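Local coordinates for endoglucanase (Ganoderma lucidum, PDB 5D8Z), which probably hydrolyses internal 1,4-beta-glucosidic linkages of cellulose as a family 5 glycoside hydrolase, at residues 122-127 with 164-169; 203-208 with 232-237. All coordinates share one frame; numbering follows the deposited sequence.

Contact 1 of 2, residues 122-127 with 164-169. With BGC (beta-D-glucopyranose), chain C.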
loop_
_atom_site.group_PDB
_atom_site.type_symbol
_atom_site.label_atom_id
_atom_site.label_comp_id
_atom_site.label_asym_id
_atom_site.label_seq_id
_atom_site.Cartn_x
_atom_site.Cartn_y
_atom_site.Cartn_z
ATOM N N TYR A 122 5.107 6.004 -7.556
ATOM C CA TYR A 122 6.496 6.355 -7.188
ATOM C C TYR A 122 6.709 7.868 -7.224
ATOM O O TYR A 122 7.753 8.362 -7.616
ATOM C CB TYR A 122 7.483 5.655 -8.127
ATOM C CG TYR A 122 7.217 4.178 -8.210
ATOM C CD1 TYR A 122 6.305 3.655 -9.139
ATOM C CD2 TYR A 122 7.839 3.287 -7.320
ATOM C CE1 TYR A 122 6.049 2.289 -9.193
ATOM C CE2 TYR A 122 7.606 1.927 -7.390
ATOM C CZ TYR A 122 6.711 1.436 -8.325
ATOM O OH TYR A 122 6.470 0.087 -8.374
ATOM N N ALA A 123 5.671 8.593 -6.840
ATOM C CA ALA A 123 5.679 10.059 -6.831
ATOM C C ALA A 123 5.944 10.680 -8.184
ATOM O O ALA A 123 6.240 11.870 -8.265
ATOM C CB ALA A 123 6.678 10.602 -5.800
ATOM N N ARG A 124 5.807 9.902 -9.245
ATOM C CA ARG A 124 6.080 10.411 -10.582
ATOM C C ARG A 124 4.915 10.252 -11.547
ATOM O O ARG A 124 3.933 9.565 -11.268
ATOM C CB ARG A 124 7.289 9.708 -11.139
ATOM C CG ARG A 124 8.572 10.134 -10.494
ATOM C CD ARG A 124 9.636 9.098 -10.707
ATOM N NE ARG A 124 10.901 9.650 -10.281
ATOM C CZ ARG A 124 11.355 9.646 -9.037
ATOM N NH1 ARG A 124 10.641 9.097 -8.049
ATOM N NH2 ARG A 124 12.534 10.197 -8.769
ATOM N N PHE A 125 5.048 10.928 -12.678
ATOM C CA PHE A 125 4.156 10.781 -13.832
ATOM C C PHE A 125 5.037 10.907 -15.078
ATOM O O PHE A 125 5.645 11.949 -15.335
ATOM C CB PHE A 125 3.060 11.861 -13.828
ATOM C CG PHE A 125 1.933 11.578 -14.784
ATOM C CD1 PHE A 125 0.832 10.823 -14.379
ATOM C CD2 PHE A 125 1.973 12.054 -16.091
ATOM C CE1 PHE A 125 -0.201 10.540 -15.267
ATOM C CE2 PHE A 125 0.951 11.782 -16.971
ATOM C CZ PHE A 125 -0.142 11.024 -16.562
ATOM N N ASN A 126 5.109 9.827 -15.831
ATOM C CA ASN A 126 6.048 9.706 -16.945
ATOM C C ASN A 126 7.405 10.383 -16.779
ATOM O O ASN A 126 7.690 11.330 -17.482
ATOM C CB ASN A 126 5.405 10.204 -18.234
ATOM C CG ASN A 126 4.215 9.378 -18.641
ATOM O OD1 ASN A 126 4.190 8.155 -18.488
ATOM N ND2 ASN A 126 3.213 10.042 -19.139
ATOM N N GLY A 127 8.232 9.874 -15.868
ATOM C CA GLY A 127 9.603 10.317 -15.728
ATOM C C GLY A 127 9.800 11.516 -14.841
ATOM O O GLY A 127 10.916 11.796 -14.416
ATOM N N GLU A 164 5.599 4.254 -2.701
ATOM C CA GLU A 164 7.073 4.266 -2.800
ATOM C C GLU A 164 7.789 5.437 -3.476
ATOM O O GLU A 164 8.553 5.242 -4.413
ATOM C CB GLU A 164 7.551 2.947 -3.388
ATOM C CG GLU A 164 7.445 1.818 -2.392
ATOM C CD GLU A 164 8.078 0.520 -2.878
ATOM O OE1 GLU A 164 8.451 0.457 -4.065
ATOM O OE2 GLU A 164 8.201 -0.445 -2.063
ATOM N N PRO A 165 7.597 6.651 -2.969
ATOM C CA PRO A 165 8.464 7.731 -3.421
ATOM C C PRO A 165 9.934 7.371 -3.230
ATOM O O PRO A 165 10.301 6.747 -2.233
ATOM C CB PRO A 165 8.110 8.894 -2.508
ATOM C CG PRO A 165 6.804 8.553 -1.842
ATOM C CD PRO A 165 6.563 7.087 -2.011
ATOM N N HIS A 166 10.761 7.736 -4.193
ATOM C CA HIS A 166 12.151 7.440 -4.120
ATOM C C HIS A 166 12.899 8.464 -4.917
ATOM O O HIS A 166 12.320 9.137 -5.751
ATOM C CB HIS A 166 12.432 6.057 -4.643
ATOM C CG HIS A 166 12.314 5.931 -6.125
ATOM N ND1 HIS A 166 13.346 6.242 -6.981
ATOM C CD2 HIS A 166 11.293 5.501 -6.903
ATOM C CE1 HIS A 166 12.962 6.024 -8.224
ATOM N NE2 HIS A 166 11.720 5.575 -8.204
ATOM N N ASP A 167 14.188 8.584 -4.609
ATOM C CA ASP A 167 15.089 9.601 -5.160
ATOM C C ASP A 167 14.416 10.963 -5.440
ATOM O O ASP A 167 14.562 11.553 -6.529
ATOM C CB ASP A 167 15.830 9.038 -6.379
ATOM C CG ASP A 167 16.529 7.692 -6.076
ATOM O OD1 ASP A 167 17.463 7.700 -5.244
ATOM O OD2 ASP A 167 16.143 6.635 -6.653
ATOM N N VAL A 168 13.699 11.448 -4.430
ATOM C CA VAL A 168 13.096 12.771 -4.442
ATOM C C VAL A 168 14.077 13.779 -3.887
ATOM O O VAL A 168 14.620 13.576 -2.806
ATOM C CB VAL A 168 11.865 12.795 -3.521
ATOM C CG1 VAL A 168 11.253 14.192 -3.403
ATOM C CG2 VAL A 168 10.850 11.781 -4.022
ATOM N N PRO A 169 14.311 14.884 -4.595
ATOM C CA PRO A 169 15.357 15.786 -4.066
ATOM C C PRO A 169 14.989 16.643 -2.832
ATOM O O PRO A 169 15.869 16.903 -2.046
ATOM C CB PRO A 169 15.729 16.653 -5.263
ATOM C CG PRO A 169 14.587 16.530 -6.204
ATOM C CD PRO A 169 13.937 15.203 -5.980
HETATM C C2 BGC C . 12.452 -2.301 -6.286
HETATM C C3 BGC C . 10.926 -2.459 -6.099
HETATM C C4 BGC C . 10.516 -2.566 -4.641
HETATM C C5 BGC C . 11.200 -1.468 -3.799
HETATM C C6 BGC C . 11.012 -1.715 -2.304
HETATM C C1 BGC C . 13.144 -1.306 -5.317
HETATM O O2 BGC C . 12.681 -1.879 -7.634
HETATM O O3 BGC C . 10.408 -3.652 -6.722
HETATM O O4 BGC C . 9.068 -2.579 -4.618
HETATM O O5 BGC C . 12.625 -1.406 -3.985
HETATM O O6 BGC C . 12.257 -1.960 -1.641
#
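Tyr-122 and Pro-165 bring the two backbones closest, their CA atoms 4.5 Å apart, where loops leave neighbouring barrel strands. Across the contact the hydrogen bonds run from the Arg-124 side chain to backbone carbonyls. CG of Arg-124 lies beside its backbone N, and the chain extends to NE, carrying the guanidinium to His-166 and Asp-167. Arg-124 NH1 and NH2 both grip His-166 O from the same face of its carbonyl plane, NH1 at 2.8 Å the shorter bond; NH2 also reaches Asp-167 O weakly. NH1 bonds Tyr-122 O as well, tying the arginine back to its own loop. The guanidinium lies flat over the His-166 imidazole, planes 15° apart and NH1 above the ring centre, while His-166 ND1 donates to Asp-167 OD2 over 2.8 Å. An alanine in place of Arg-124 would probably leave His-166 O without either of these two donors and take away the flat group stacked on the imidazole. Beside this polar end, Ala-123 CB meets Pro-165 CB at 4.0 Å. The Tyr-122 ring runs alongside Glu-164, its CE2 3.7 Å from Glu-164 OE1, and that oxygen accepts from O4 of a bound beta-D-glucopyranose at 3.1 Å. Glu-164 OE2 is probably hydrogen-bonded to His-235, so the carboxylate joins sugar and barrel; the position of Glu-164 after the fourth strand is consistent with the acid/base of family 5 enzymes. Trp-202 stacks on His-166, Trp-174 of helix 171-187 packs against Ala-123 and Pro-165, and Ile-129 of the hairpin strand 128-129 touches Arg-124.

Contact 2 of 2, residues 203-208 with 232-237. With BGC (beta-D-glucopyranose), chain C.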
loop_
_atom_site.group_PDB
_atom_site.type_symbol
_atom_site.label_atom_id
_atom_site.label_comp_id
_atom_site.label_asym_id
_atom_site.label_seq_id
_atom_site.Cartn_x
_atom_site.Cartn_y
_atom_site.Cartn_z
ATOM N N THR A 203 9.856 4.669 0.687
ATOM C CA THR A 203 9.353 4.612 2.075
ATOM C C THR A 203 9.985 3.508 2.873
ATOM O O THR A 203 9.322 2.841 3.662
ATOM C CB THR A 203 7.818 4.371 2.204
ATOM O OG1 THR A 203 7.318 3.614 1.088
ATOM C CG2 THR A 203 7.072 5.640 2.324
ATOM N N SER A 204 11.265 3.282 2.678
ATOM C CA SER A 204 11.916 2.307 3.509
ATOM C C SER A 204 11.652 2.715 4.962
ATOM O O SER A 204 11.756 3.896 5.313
ATOM C CB SER A 204 13.399 2.275 3.204
ATOM O OG SER A 204 14.111 1.619 4.221
ATOM N N ALA A 205 11.267 1.741 5.773
ATOM C CA ALA A 205 11.107 1.928 7.217
ATOM C C ALA A 205 12.421 2.193 7.949
ATOM O O ALA A 205 12.420 2.751 9.034
ATOM C CB ALA A 205 10.456 0.698 7.827
ATOM N N GLU A 206 13.526 1.743 7.373
ATOM C CA GLU A 206 14.844 1.902 7.969
ATOM C C GLU A 206 15.327 3.343 7.944
ATOM O O GLU A 206 15.982 3.790 8.861
ATOM C CB GLU A 206 15.836 1.023 7.228
ATOM C CG GLU A 206 17.255 1.046 7.749
ATOM C CD GLU A 206 17.911 -0.319 7.626
ATOM O OE1 GLU A 206 17.241 -1.328 7.968
ATOM O OE2 GLU A 206 19.086 -0.405 7.198
ATOM N N THR A 207 15.018 4.077 6.887
ATOM C CA THR A 207 15.504 5.454 6.761
ATOM C C THR A 207 14.412 6.472 7.009
ATOM O O THR A 207 14.666 7.658 6.905
ATOM C CB THR A 207 16.012 5.705 5.344
ATOM O OG1 THR A 207 14.915 5.490 4.435
ATOM C CG2 THR A 207 17.149 4.751 5.028
ATOM N N PHE A 208 13.205 6.016 7.321
ATOM C CA PHE A 208 12.072 6.910 7.410
ATOM C C PHE A 208 12.271 8.116 8.303
ATOM O O PHE A 208 11.794 9.195 7.978
ATOM C CB PHE A 208 10.837 6.174 7.897
ATOM C CG PHE A 208 9.565 6.954 7.710
ATOM C CD1 PHE A 208 8.960 7.007 6.472
ATOM C CD2 PHE A 208 8.989 7.643 8.770
ATOM C CE1 PHE A 208 7.805 7.732 6.285
ATOM C CE2 PHE A 208 7.823 8.362 8.595
ATOM C CZ PHE A 208 7.225 8.406 7.349
ATOM N N PHE A 232 1.648 7.194 9.002
ATOM C CA PHE A 232 2.770 7.021 8.107
ATOM C C PHE A 232 2.704 5.682 7.401
ATOM O O PHE A 232 2.198 4.719 7.919
ATOM C CB PHE A 232 4.089 7.238 8.853
ATOM C CG PHE A 232 4.170 8.588 9.472
ATOM C CD1 PHE A 232 4.338 9.710 8.680
ATOM C CD2 PHE A 232 3.979 8.757 10.825
ATOM C CE1 PHE A 232 4.363 10.983 9.240
ATOM C CE2 PHE A 232 4.008 10.029 11.395
ATOM C CZ PHE A 232 4.201 11.144 10.604
ATOM N N ASP A 233 3.209 5.673 6.182
ATOM C CA ASP A 233 3.098 4.574 5.248
ATOM C C ASP A 233 4.506 4.113 5.077
ATOM O O ASP A 233 5.339 4.873 4.615
ATOM C CB ASP A 233 2.577 5.136 3.915
ATOM C CG ASP A 233 2.214 4.050 2.893
ATOM O OD1 ASP A 233 2.468 2.861 3.179
ATOM O OD2 ASP A 233 1.683 4.401 1.794
ATOM N N VAL A 234 4.806 2.883 5.458
ATOM C CA VAL A 234 6.165 2.379 5.282
ATOM C C VAL A 234 6.180 0.975 4.707
ATOM O O VAL A 234 5.206 0.227 4.805
ATOM C CB VAL A 234 6.993 2.447 6.588
ATOM C CG1 VAL A 234 6.911 3.840 7.194
ATOM C CG2 VAL A 234 6.499 1.438 7.606
ATOM N N HIS A 235 7.321 0.655 4.101
ATOM C CA HIS A 235 7.554 -0.579 3.383
ATOM C C HIS A 235 8.915 -1.137 3.827
ATOM O O HIS A 235 9.821 -0.366 4.157
ATOM C CB HIS A 235 7.589 -0.275 1.899
ATOM C CG HIS A 235 6.263 0.097 1.306
ATOM N ND1 HIS A 235 6.055 0.141 -0.054
ATOM C CD2 HIS A 235 5.072 0.405 1.872
ATOM C CE1 HIS A 235 4.806 0.481 -0.300
ATOM N NE2 HIS A 235 4.183 0.638 0.853
ATOM N N LYS A 236 9.036 -2.467 3.844
ATOM C CA LYS A 236 10.243 -3.175 4.310
ATOM C C LYS A 236 10.265 -4.647 3.897
ATOM O O LYS A 236 9.335 -5.433 4.213
ATOM C CB LYS A 236 10.356 -3.124 5.830
ATOM C CG LYS A 236 11.554 -2.343 6.317
ATOM C CD LYS A 236 12.830 -3.116 6.093
ATOM C CE LYS A 236 13.939 -2.270 5.505
ATOM N NZ LYS A 236 15.064 -3.180 5.123
ATOM N N TYR A 237 11.350 -5.026 3.227
ATOM C CA TYR A 237 11.516 -6.382 2.716
ATOM C C TYR A 237 12.636 -7.035 3.491
ATOM O O TYR A 237 13.340 -6.350 4.208
ATOM C CB TYR A 237 11.810 -6.323 1.226
ATOM C CG TYR A 237 10.573 -5.955 0.449
ATOM C CD1 TYR A 237 9.624 -6.920 0.137
ATOM C CD2 TYR A 237 10.324 -4.650 0.059
ATOM C CE1 TYR A 237 8.499 -6.611 -0.586
ATOM C CE2 TYR A 237 9.181 -4.334 -0.644
ATOM C CZ TYR A 237 8.278 -5.320 -0.961
ATOM O OH TYR A 237 7.136 -5.025 -1.650
HETATM C C2 BGC C . 12.452 -2.301 -6.286
HETATM C C3 BGC C . 10.926 -2.459 -6.099
HETATM C C4 BGC C . 10.516 -2.566 -4.641
HETATM C C5 BGC C . 11.200 -1.468 -3.799
HETATM C C6 BGC C . 11.012 -1.715 -2.304
HETATM C C1 BGC C . 13.144 -1.306 -5.317
HETATM O O2 BGC C . 12.681 -1.879 -7.634
HETATM O O3 BGC C . 10.408 -3.652 -6.722
HETATM O O4 BGC C . 9.068 -2.579 -4.618
HETATM O O5 BGC C . 12.625 -1.406 -3.985
HETATM O O6 BGC C . 12.257 -1.960 -1.641
#
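Phe-208 turns its edge toward the face of Phe-232 in an offset edge-to-face pair, with ring planes at 64° and centroids 5.4 Å apart. One face of the Phe-208 ring receives Val-234 CG1 in a CH-pi contact, the methyl carbon 4.1 Å from the ring centroid. Over one face of the His-235 imidazole, toward its rim, lies Thr-203 OG1. This is the sixth strand of a TIM barrel, 230-235, meeting the loop that follows the fifth strand, 194-198. Phe-208 has CG anti to its backbone N (chi1 -167°), which carries CZ across to CB and CD1 of Phe-232. Helix 213-218 borders both rings, through Ala-214 at Phe-208 and Leu-217 at Phe-232.

Farther along, Ser-204 and His-235 form a single beta bridge: His-235 N donates to Thr-203 O, and Ala-205 N to His-235 O, each over 3.0 Å. These bonds hold the backbone of His-235, the residue that meets the pocket glutamate, against the loop. Ala-205 CB packs on Lys-236 CG at 3.6 Å, and Trp-258 of helix 254-267 touches both side chains. NZ of Lys-236 is hydrogen-bonded to Asn-253, while Glu-206 OE1 stays 4.0 Å from Lys-236 NZ, beyond a salt bridge. Tyr-237, beyond Lys-236, reaches the sugar site: its OH bonds Glu-276 and its CE2 lies 3.6 Å from C6 of a bound beta-D-glucopyranose. In the loop, Ser-204 OG accepts from Glu-206 N at 3.2 Å, forming an ST turn.

From the N terminus, the chain leaves the third barrel strand, 114-119, at 122-127, passes through helix 137-149 and strand 157-160, and returns at 164-169, where contact 1 closes the first loop. Helix 171-187 and strand 194-198 follow before 203-208; contact 2 then closes a shorter loop through helix 213-218 as strand 230-235 arrives. The two closures run in series, neither nesting nor crossing, and tie the third strand's exit to the fourth's and the fifth's exit to the sixth strand. They meet at the glycan, which touches both, and through the probable hydrogen bond that joins Glu-164 of contact 1 to His-235 of contact 2.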